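Local coordinates for protein lipoteichoic acid primase (Listeria monocytogenes, PDB 4UOP) that belongs to the sulfatase-like family as a lipoteichoic acid primase, its extracellular catalytic domain holding a magnesium ion, at residues F153-A158 / I219-H224; S190-V195 / V254-K259; Y375-G380 / M388-E393; G380-N385 / D419-L424. All coordinates share one frame; numbering follows the deposited sequence.

Interaction 1: residues F153-A158 / I219-H224; sequences FHTNDA and ISVSSH
Phe153 O accepts the backbone N-H of Ile219 (2.9 Å from N to O), joining the ends of the parallel strands 149-153 and 214-219 just before the chains part, so that Thr155 CA and Val221 CA already lie 7.6 Å apart. Past this point the strand pairing is continued by a side chain. The imidazole of His154, with CG anti to the backbone N (chi1 -179°), reaches over to Ile219, and ND1 donates to Ile219 O along an almost straight bond of 3.0 Å (174° at the hydrogen). The oxygen lies in the ring plane, whereas ND1 stands above the carbonyl plane, 47° out of it. Water 1 also grips Ile219 O, donating to it while accepting from Thr155 N, so this buried carbonyl has two donors. Histidine suits the place by offering an N-H on a flat body that packs as well: CE1 rests on Val221 CB at 3.7 Å, and ND1 lies 3.5 Å from Ile219 CB. Beyond the ring, Thr155 OG1 abuts Val221 CG1, its polar needs met by Pro191 O and Ser190 OG. Ser220 turns from the contact to hydrogen-bond through OG to Glu66 N. Val221 opens a type I turn closed by His224 N on Val221 O (3.0 Å), and within it Ser223 OG binds Glu66 O. Glu66 is a ligand of the magnesium ion, so both serines hold the main chain of a metal-binding residue. Loops gathered past the ends of parallel strands, next to the metal, are characteristic of the alpha/beta fold of sulfatases.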
# COMPACT_ATOMS: atom_id res chain seq x y z
N PHE B 153 -0.76 5.69 25.26
CA PHE B 153 0.57 5.37 25.78
C PHE B 153 1.27 4.42 24.83
O PHE B 153 0.73 3.38 24.47
CB PHE B 153 0.45 4.65 27.14
CG PHE B 153 -0.21 5.46 28.23
CD1 PHE B 153 -1.61 5.56 28.30
CD2 PHE B 153 0.54 6.08 29.20
CE1 PHE B 153 -2.22 6.26 29.32
CE2 PHE B 153 -0.08 6.81 30.22
CZ PHE B 153 -1.45 6.90 30.28
N HIS B 154 2.51 4.75 24.46
CA HIS B 154 3.33 3.87 23.63
C HIS B 154 4.78 4.28 23.85
O HIS B 154 5.05 5.48 23.91
CB HIS B 154 2.94 4.02 22.17
CG HIS B 154 3.72 3.13 21.24
ND1 HIS B 154 3.66 1.75 21.30
CD2 HIS B 154 4.55 3.43 20.22
CE1 HIS B 154 4.43 1.24 20.35
NE2 HIS B 154 4.98 2.24 19.69
N THR B 155 5.69 3.31 23.97
CA THR B 155 7.05 3.63 24.43
C THR B 155 8.00 4.10 23.33
O THR B 155 9.11 4.54 23.64
CB THR B 155 7.71 2.46 25.19
OG1 THR B 155 7.95 1.36 24.31
CG2 THR B 155 6.85 2.00 26.37
N ASN B 156 7.58 4.04 22.07
CA ASN B 156 8.38 4.60 20.98
C ASN B 156 8.08 6.08 20.72
O ASN B 156 7.14 6.65 21.28
CB ASN B 156 8.16 3.80 19.70
CG ASN B 156 9.42 3.67 18.86
OD1 ASN B 156 10.40 4.40 19.04
ND2 ASN B 156 9.39 2.74 17.91
N ASP B 157 8.88 6.70 19.86
CA ASP B 157 8.73 8.13 19.55
C ASP B 157 7.47 8.39 18.72
O ASP B 157 7.20 7.69 17.76
CB ASP B 157 9.96 8.65 18.81
CG ASP B 157 11.22 8.63 19.68
OD1 ASP B 157 11.34 9.48 20.59
OD2 ASP B 157 12.11 7.77 19.44
N ALA B 158 6.71 9.42 19.10
CA ALA B 158 5.42 9.70 18.48
C ALA B 158 5.53 10.28 17.07
O ALA B 158 4.51 10.39 16.38
CB ALA B 158 4.60 10.63 19.36
N ILE B 219 -0.49 0.82 23.75
CA ILE B 219 -0.06 0.12 22.56
C ILE B 219 1.23 -0.61 22.94
O ILE B 219 2.19 0.02 23.19
CB ILE B 219 0.24 1.10 21.41
CG1 ILE B 219 -0.91 2.09 21.25
CG2 ILE B 219 0.46 0.39 20.10
CD1 ILE B 219 -2.14 1.42 20.79
N SER B 220 1.20 -1.93 22.97
CA SER B 220 2.36 -2.74 23.32
C SER B 220 3.37 -2.80 22.20
O SER B 220 3.06 -2.40 21.12
CB SER B 220 1.95 -4.14 23.74
OG SER B 220 1.78 -4.94 22.65
N VAL B 221 4.61 -3.22 22.48
CA VAL B 221 5.60 -3.24 21.45
C VAL B 221 6.63 -4.35 21.52
O VAL B 221 7.26 -4.59 20.59
CB VAL B 221 6.28 -1.87 21.29
CG1 VAL B 221 7.36 -1.71 22.30
CG2 VAL B 221 6.84 -1.67 19.91
N SER B 222 6.75 -4.99 22.66
CA SER B 222 7.82 -5.95 22.86
C SER B 222 7.73 -7.17 21.94
O SER B 222 8.71 -7.83 21.69
CB SER B 222 7.94 -6.37 24.32
OG SER B 222 8.36 -5.31 25.10
N SER B 223 6.53 -7.49 21.53
CA SER B 223 6.32 -8.60 20.60
C SER B 223 6.31 -8.17 19.12
O SER B 223 5.81 -8.91 18.25
CB SER B 223 5.08 -9.40 21.00
OG SER B 223 3.95 -8.54 21.19
N HIS B 224 6.89 -7.01 18.81
CA HIS B 224 7.11 -6.59 17.42
C HIS B 224 8.27 -7.43 16.86
O HIS B 224 9.19 -7.79 17.60
CB HIS B 224 7.51 -5.11 17.35
CG HIS B 224 7.27 -4.46 16.02
ND1 HIS B 224 8.09 -4.64 14.93
CD2 HIS B 224 6.27 -3.64 15.60
CE1 HIS B 224 7.63 -3.93 13.91
NE2 HIS B 224 6.53 -3.32 14.29
O HOH W 1 4.89 0.53 24.05

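Interaction 2: residues S190-V195 / V254-K259; sequences SPSDEV and VHYADK
Tyr256 reaches from helix 246-271 to the N-cap of helix 193-209, where its hydroxyl is packed closely against the opening residues. The cap itself is Ser192, whose OG accepts from Val195 N at 3.3 Å with an angle of 155°; Asp185 also holds this hydroxyl. Serine suits the position because its short side chain can fold back onto an N-H that the first helical turn leaves without a backbone acceptor. With a chi1 of 170° that points the ring away from its own backbone N, Tyr256 stretches from its helix until OH comes to 3.2 Å from Ser192 CB. Glu194 N also gives Tyr256 OH a weak hydrogen bond of 3.4 Å. Beside the ring, the methyl group of Ala257 lets Asp193 come close, and Ala257 CB lies 3.5 Å from Asp193 OD2; a small residue fits where a carboxylate lies against a helix. In this tight, buried part water 2 donates to both Asp193 OD2 (2.7 Å) and Ala257 O (2.9 Å), bridging the helices. The other oxygen of Asp193, OD1, accepts from Val221 N, while Asp193 N is bound to Ser222 OG, so this first helical residue is gripped from the loop 219-224 as well. The two acidic side chains at the start of the helix would be expected to interact favourably with its dipole. The looser, partly exposed side belongs to Glu194: its extended chain reaches the phenol only through water 3, which accepts from Tyr256 OH at 2.6 Å and donates to Glu194 OE1 at 2.7 Å.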
# COMPACT_ATOMS: atom_id res chain seq x y z
N SER B 190 12.62 0.11 21.86
CA SER B 190 12.05 1.04 22.84
C SER B 190 11.78 0.33 24.17
O SER B 190 11.90 -0.90 24.27
CB SER B 190 10.80 1.72 22.24
OG SER B 190 9.74 0.81 22.08
N PRO B 191 11.44 1.11 25.22
CA PRO B 191 11.26 0.46 26.50
C PRO B 191 10.24 -0.69 26.46
O PRO B 191 9.29 -0.67 25.68
CB PRO B 191 10.80 1.61 27.40
CG PRO B 191 11.44 2.82 26.81
CD PRO B 191 11.49 2.58 25.33
N SER B 192 10.48 -1.67 27.33
CA SER B 192 9.73 -2.91 27.34
C SER B 192 8.27 -2.67 27.69
O SER B 192 7.92 -1.62 28.23
CB SER B 192 10.34 -3.85 28.36
OG SER B 192 10.19 -3.33 29.67
N ASP B 193 7.43 -3.67 27.39
CA ASP B 193 6.05 -3.67 27.87
C ASP B 193 5.99 -3.53 29.40
O ASP B 193 5.06 -2.94 29.91
CB ASP B 193 5.31 -4.95 27.46
CG ASP B 193 5.04 -5.04 25.96
OD1 ASP B 193 5.32 -4.08 25.19
OD2 ASP B 193 4.54 -6.10 25.55
N GLU B 194 6.96 -4.10 30.13
CA GLU B 194 6.99 -3.91 31.58
C GLU B 194 7.05 -2.43 31.95
O GLU B 194 6.36 -1.98 32.84
CB GLU B 194 8.15 -4.65 32.24
CG GLU B 194 8.12 -4.58 33.77
CD GLU B 194 9.06 -5.58 34.45
OE1 GLU B 194 9.98 -6.10 33.79
OE2 GLU B 194 8.86 -5.85 35.66
N VAL B 195 7.88 -1.66 31.24
CA VAL B 195 8.01 -0.22 31.50
C VAL B 195 6.71 0.50 31.08
O VAL B 195 6.26 1.42 31.77
CB VAL B 195 9.23 0.36 30.76
CG1 VAL B 195 9.27 1.87 30.87
CG2 VAL B 195 10.53 -0.24 31.32
N VAL B 254 5.81 -13.28 22.56
CA VAL B 254 4.38 -13.28 22.91
C VAL B 254 4.20 -13.70 24.37
O VAL B 254 3.40 -13.13 25.09
CB VAL B 254 3.59 -14.18 21.95
CG1 VAL B 254 2.21 -14.50 22.51
CG2 VAL B 254 3.50 -13.51 20.58
N HIS B 255 4.99 -14.69 24.82
CA HIS B 255 4.92 -15.13 26.19
C HIS B 255 5.33 -14.02 27.15
O HIS B 255 4.70 -13.82 28.17
CB HIS B 255 5.79 -16.37 26.42
CG HIS B 255 5.76 -16.87 27.82
ND1 HIS B 255 4.70 -17.57 28.34
CD2 HIS B 255 6.65 -16.74 28.83
CE1 HIS B 255 4.95 -17.88 29.60
NE2 HIS B 255 6.13 -17.38 29.92
N TYR B 256 6.40 -13.30 26.81
CA TYR B 256 6.83 -12.17 27.60
C TYR B 256 5.72 -11.10 27.66
O TYR B 256 5.36 -10.60 28.73
CB TYR B 256 8.12 -11.56 27.04
CG TYR B 256 8.45 -10.26 27.69
CD1 TYR B 256 9.08 -10.21 28.93
CD2 TYR B 256 8.07 -9.04 27.09
CE1 TYR B 256 9.34 -8.99 29.54
CE2 TYR B 256 8.34 -7.83 27.69
CZ TYR B 256 8.98 -7.81 28.91
OH TYR B 256 9.22 -6.59 29.51
N ALA B 257 5.18 -10.76 26.50
CA ALA B 257 4.15 -9.73 26.42
C ALA B 257 2.90 -10.14 27.23
O ALA B 257 2.33 -9.32 27.95
CB ALA B 257 3.80 -9.46 24.97
N ASP B 258 2.50 -11.39 27.12
CA ASP B 258 1.37 -11.93 27.87
C ASP B 258 1.65 -11.92 29.39
O ASP B 258 0.77 -11.59 30.20
CB ASP B 258 1.01 -13.32 27.37
CG ASP B 258 -0.05 -14.01 28.20
OD1 ASP B 258 0.28 -14.59 29.28
OD2 ASP B 258 -1.23 -14.02 27.75
N LYS B 259 2.87 -12.27 29.78
CA LYS B 259 3.26 -12.19 31.19
C LYS B 259 3.11 -10.77 31.75
O LYS B 259 2.56 -10.58 32.84
CB LYS B 259 4.69 -12.66 31.37
CG LYS B 259 5.17 -12.64 32.81
CD LYS B 259 6.50 -13.38 32.90
CE LYS B 259 7.08 -13.38 34.30
NZ LYS B 259 8.12 -12.32 34.41
O HOH W 2 2.20 -6.69 26.77
O HOH W 3 11.00 -6.44 31.33

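Interaction 3: residues Y375-G380 / M388-E393; sequences YTMPEG and MYQPDE
Gln390 lays its side chain across the ring of Pro378 and on to the methyl group of Met377. CB leaves the strand with Met377 CE 4.3 Å off, and CG sits 3.9 Å from Pro378 CD. The extended chain carries OE1 to 3.9 Å from Pro378 CD, while the amide turns NE2 the other way, 3.6 Å from Met377 CE. Glutamine gives aliphatic length to the proline and a polar end where the residue is partly exposed; Phe189 of the second subunit packs on both Gln390 and Pro378. The contact lies at the margin of a five-stranded antiparallel sheet: loop 375-380 links strands 371-373 and 381-383, and 388-393 runs out of strand 387-390. Residues 377-380 and 388-391 run 84° apart, and no hydrogen bond joins the segments. The two rigid prolines pack CG to CG at 3.9 Å, and Pro391 CG touches Glu379 O. Met377 CE and Met388 CE are unusually close, so that detail is doubtful. Gly380, well suited to its positive phi of 100°, directs its buried O at the edge of the Tyr389 ring, 3.7 Å from CD2 and in the ring plane; that oxygen has no hydrogen-bond partner.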
# COMPACT_ATOMS: atom_id res chain seq x y z
N TYR B 375 -6.57 -4.13 0.48
CA TYR B 375 -5.12 -3.99 0.38
C TYR B 375 -4.40 -5.30 0.14
O TYR B 375 -3.77 -5.47 -0.89
CB TYR B 375 -4.52 -3.27 1.57
CG TYR B 375 -3.07 -2.92 1.38
CD1 TYR B 375 -2.70 -2.00 0.40
CD2 TYR B 375 -2.09 -3.53 2.13
CE1 TYR B 375 -1.37 -1.67 0.22
CE2 TYR B 375 -0.75 -3.20 1.96
CZ TYR B 375 -0.40 -2.28 1.00
OH TYR B 375 0.91 -1.95 0.80
N THR B 376 -4.47 -6.22 1.10
CA THR B 376 -3.92 -7.55 0.92
C THR B 376 -4.95 -8.49 0.29
O THR B 376 -4.62 -9.61 -0.10
CB THR B 376 -3.45 -8.14 2.26
OG1 THR B 376 -4.54 -8.13 3.19
CG2 THR B 376 -2.31 -7.34 2.84
N MET B 377 -6.21 -8.04 0.21
CA MET B 377 -7.26 -8.74 -0.52
C MET B 377 -7.94 -7.73 -1.43
O MET B 377 -7.96 -6.54 -1.10
CB MET B 377 -8.31 -9.30 0.45
CG MET B 377 -7.71 -10.20 1.52
SD MET B 377 -8.97 -10.92 2.59
CE MET B 377 -9.78 -12.06 1.49
N PRO B 378 -8.50 -8.18 -2.55
CA PRO B 378 -9.19 -7.21 -3.41
C PRO B 378 -10.45 -6.63 -2.79
O PRO B 378 -11.09 -7.28 -1.96
CB PRO B 378 -9.53 -8.02 -4.67
CG PRO B 378 -9.40 -9.44 -4.29
CD PRO B 378 -8.41 -9.51 -3.18
N GLU B 379 -10.79 -5.41 -3.21
CA GLU B 379 -11.95 -4.69 -2.69
C GLU B 379 -13.19 -5.54 -2.93
O GLU B 379 -13.38 -6.08 -4.02
CB GLU B 379 -12.11 -3.34 -3.41
CG GLU B 379 -10.88 -2.45 -3.40
CD GLU B 379 -10.90 -1.36 -2.35
OE1 GLU B 379 -11.95 -0.69 -2.21
OE2 GLU B 379 -9.87 -1.15 -1.68
N GLY B 380 -14.05 -5.63 -1.91
CA GLY B 380 -15.24 -6.47 -1.97
C GLY B 380 -15.04 -7.80 -1.26
O GLY B 380 -16.00 -8.56 -1.10
N MET B 388 -15.81 -16.87 3.94
CA MET B 388 -15.13 -15.72 3.37
C MET B 388 -15.40 -15.65 1.88
O MET B 388 -15.54 -16.68 1.22
CB MET B 388 -13.62 -15.75 3.64
CG MET B 388 -12.78 -16.81 2.96
SD MET B 388 -11.03 -16.29 2.88
CE MET B 388 -11.07 -15.14 1.53
N TYR B 389 -15.52 -14.44 1.36
CA TYR B 389 -15.63 -14.23 -0.07
C TYR B 389 -14.46 -13.38 -0.56
O TYR B 389 -14.06 -12.43 0.09
CB TYR B 389 -16.95 -13.55 -0.45
CG TYR B 389 -16.94 -13.23 -1.91
CD1 TYR B 389 -17.13 -14.22 -2.85
CD2 TYR B 389 -16.66 -11.94 -2.35
CE1 TYR B 389 -17.08 -13.95 -4.20
CE2 TYR B 389 -16.60 -11.65 -3.71
CZ TYR B 389 -16.82 -12.66 -4.63
OH TYR B 389 -16.75 -12.40 -5.98
N GLN B 390 -13.93 -13.75 -1.73
CA GLN B 390 -12.89 -12.97 -2.39
C GLN B 390 -13.18 -12.91 -3.89
O GLN B 390 -13.32 -13.95 -4.53
CB GLN B 390 -11.52 -13.61 -2.14
CG GLN B 390 -10.33 -12.80 -2.61
CD GLN B 390 -9.01 -13.52 -2.38
OE1 GLN B 390 -8.07 -13.40 -3.19
NE2 GLN B 390 -8.92 -14.26 -1.29
N PRO B 391 -13.28 -11.70 -4.45
CA PRO B 391 -13.48 -11.62 -5.90
C PRO B 391 -12.20 -11.88 -6.66
O PRO B 391 -11.11 -11.95 -6.06
CB PRO B 391 -13.94 -10.18 -6.11
CG PRO B 391 -13.26 -9.43 -5.01
CD PRO B 391 -13.24 -10.37 -3.83
N ASP B 392 -12.33 -12.04 -7.98
CA ASP B 392 -11.18 -12.14 -8.86
C ASP B 392 -11.32 -11.04 -9.93
O ASP B 392 -11.31 -9.85 -9.58
CB ASP B 392 -11.07 -13.55 -9.44
CG ASP B 392 -9.69 -13.85 -10.02
OD1 ASP B 392 -8.88 -12.91 -10.16
OD2 ASP B 392 -9.42 -15.03 -10.31
N GLU B 393 -11.48 -11.39 -11.21
CA GLU B 393 -11.67 -10.38 -12.26
C GLU B 393 -13.03 -9.71 -12.11
O GLU B 393 -13.22 -8.58 -12.52
CB GLU B 393 -11.59 -11.01 -13.66
CG GLU B 393 -10.36 -11.87 -13.92
CD GLU B 393 -10.62 -13.36 -13.76
OE1 GLU B 393 -11.65 -13.86 -14.29
OE2 GLU B 393 -9.79 -14.05 -13.13

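Interaction 4: residues G380-N385 / D419-L424; sequences GSYFTN and DASRKL
Gly380 lies directly against helix 412-433, its CA 3.5 Å from Arg422 CG and 4.8 Å from Arg422 CA. Having no side chain, glycine lets the chain come this near to the helix backbone. Its CA also meets Ser421 CB, at 4.0 Å. One step along, Ser421 OG lies obliquely beside the Tyr382 ring, 3.7 Å from both CB and CD2. Serine suits a helix face pressed on a strand: it is small, and with OG anti to the carbonyl carbon (chi1 -68°) its hydroxyl can bond to Arg417 O one turn back, leaving little more than a compact polar bump. Arg422 contributes only the aliphatic base of its chain, and the residue is exposed, as befits a charged side chain on the outside of a helix. The next shell fixes the tyrosine. Its OH is hydrogen-bonded to Tyr387 OH and Val414 O, tying the ring to the neighbouring strand and to an earlier turn of the same helix, while Thr384 CG2 abuts the ring edge in its plane. Further out, backbone bonds join Ser381 to Glu373 and Phe383 to Val371, and Ser381 OG binds Pro378 O, spanning Glu379 and Gly380 in the chain. A long helix near the end of the chain, packed against a small antiparallel sheet, is consistent with the C-terminal subdomain of sulfatase-like folds.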
# COMPACT_ATOMS: atom_id res chain seq x y z
N GLY B 380 -14.05 -5.63 -1.91
CA GLY B 380 -15.24 -6.47 -1.97
C GLY B 380 -15.04 -7.80 -1.26
O GLY B 380 -16.00 -8.56 -1.10
N SER B 381 -13.80 -8.11 -0.87
CA SER B 381 -13.54 -9.25 -0.03
C SER B 381 -14.12 -9.02 1.35
O SER B 381 -14.07 -7.90 1.86
CB SER B 381 -12.03 -9.46 0.13
OG SER B 381 -11.40 -9.74 -1.09
N TYR B 382 -14.63 -10.08 1.98
CA TYR B 382 -15.16 -9.97 3.35
C TYR B 382 -15.21 -11.31 4.09
O TYR B 382 -15.25 -12.38 3.46
CB TYR B 382 -16.55 -9.32 3.34
CG TYR B 382 -17.58 -10.13 2.60
CD1 TYR B 382 -18.27 -11.14 3.23
CD2 TYR B 382 -17.86 -9.87 1.26
CE1 TYR B 382 -19.21 -11.89 2.56
CE2 TYR B 382 -18.80 -10.63 0.57
CZ TYR B 382 -19.48 -11.63 1.23
OH TYR B 382 -20.41 -12.39 0.58
N PHE B 383 -15.24 -11.22 5.41
CA PHE B 383 -15.40 -12.38 6.29
C PHE B 383 -16.75 -12.33 7.01
O PHE B 383 -17.11 -11.30 7.54
CB PHE B 383 -14.35 -12.38 7.40
CG PHE B 383 -12.93 -12.34 6.91
CD1 PHE B 383 -12.47 -13.22 5.96
CD2 PHE B 383 -12.03 -11.44 7.47
CE1 PHE B 383 -11.15 -13.20 5.55
CE2 PHE B 383 -10.71 -11.41 7.07
CZ PHE B 383 -10.26 -12.29 6.10
N THR B 384 -17.48 -13.45 7.03
CA THR B 384 -18.69 -13.57 7.86
C THR B 384 -18.43 -14.53 9.01
O THR B 384 -17.30 -14.95 9.21
CB THR B 384 -19.92 -14.03 7.04
OG1 THR B 384 -19.88 -15.44 6.85
CG2 THR B 384 -19.99 -13.32 5.72
N ASN B 385 -19.47 -14.90 9.75
CA ASN B 385 -19.32 -15.94 10.77
C ASN B 385 -19.23 -17.38 10.25
O ASN B 385 -18.92 -18.29 11.01
CB ASN B 385 -20.42 -15.86 11.84
CG ASN B 385 -21.82 -16.06 11.28
OD1 ASN B 385 -22.02 -16.80 10.33
ND2 ASN B 385 -22.78 -15.38 11.87
N ASP B 419 -21.25 -6.32 -2.88
CA ASP B 419 -21.63 -4.97 -3.30
C ASP B 419 -21.61 -3.98 -2.15
O ASP B 419 -21.06 -2.88 -2.28
CB ASP B 419 -23.03 -4.98 -3.94
CG ASP B 419 -23.07 -5.68 -5.29
OD1 ASP B 419 -22.05 -5.66 -6.02
OD2 ASP B 419 -24.13 -6.24 -5.64
N ALA B 420 -22.20 -4.35 -1.02
CA ALA B 420 -22.15 -3.53 0.19
C ALA B 420 -20.72 -3.25 0.63
O ALA B 420 -20.38 -2.11 0.96
CB ALA B 420 -22.91 -4.19 1.30
N SER B 421 -19.89 -4.28 0.65
CA SER B 421 -18.48 -4.08 1.05
C SER B 421 -17.80 -3.03 0.18
O SER B 421 -17.14 -2.12 0.69
CB SER B 421 -17.72 -5.39 1.00
OG SER B 421 -18.17 -6.27 2.00
N ARG B 422 -17.94 -3.14 -1.14
CA ARG B 422 -17.29 -2.18 -2.01
C ARG B 422 -17.85 -0.77 -1.80
O ARG B 422 -17.10 0.19 -1.79
CB ARG B 422 -17.41 -2.60 -3.49
CG ARG B 422 -16.62 -3.87 -3.80
CD ARG B 422 -16.14 -3.91 -5.24
NE ARG B 422 -17.23 -3.79 -6.20
CZ ARG B 422 -17.10 -3.94 -7.52
NH1 ARG B 422 -15.92 -4.22 -8.06
NH2 ARG B 422 -18.17 -3.82 -8.30
N LYS B 423 -19.16 -0.67 -1.63
CA LYS B 423 -19.80 0.64 -1.46
C LYS B 423 -19.39 1.28 -0.12
O LYS B 423 -19.12 2.47 -0.05
CB LYS B 423 -21.32 0.50 -1.55
CG LYS B 423 -22.04 1.82 -1.71
CD LYS B 423 -23.47 1.61 -2.16
CE LYS B 423 -24.27 2.90 -2.14
NZ LYS B 423 -25.71 2.67 -2.48
N LEU B 424 -19.32 0.46 0.93
CA LEU B 424 -18.85 0.92 2.24
C LEU B 424 -17.43 1.48 2.20
O LEU B 424 -17.16 2.53 2.80
CB LEU B 424 -18.86 -0.21 3.26
CG LEU B 424 -20.17 -0.58 3.92
CD1 LEU B 424 -19.90 -1.70 4.91
CD2 LEU B 424 -20.81 0.61 4.61

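In the fold
The four contacts form two pairs in different parts of the molecule. Interactions 1 and 2, with centres 10 Å apart, adjoin through Thr155 OG1 and Pro191 O, 2.8 Å from each other. Interactions 3 and 4 share Gly380, have centres 9 Å apart, and meet where Tyr389 N lies 3.0 Å from Tyr382 O on adjacent strands. Between the pairs the centres are 31 to 35 Å apart. In the first pair, the side chains of Ile219 and Asp193 are about 7 and 11 Å from the magnesium ion held by Glu66, Thr108, Asp284 and His285. Interactions 2 and 4 fall on opposite sides of the chain's centre.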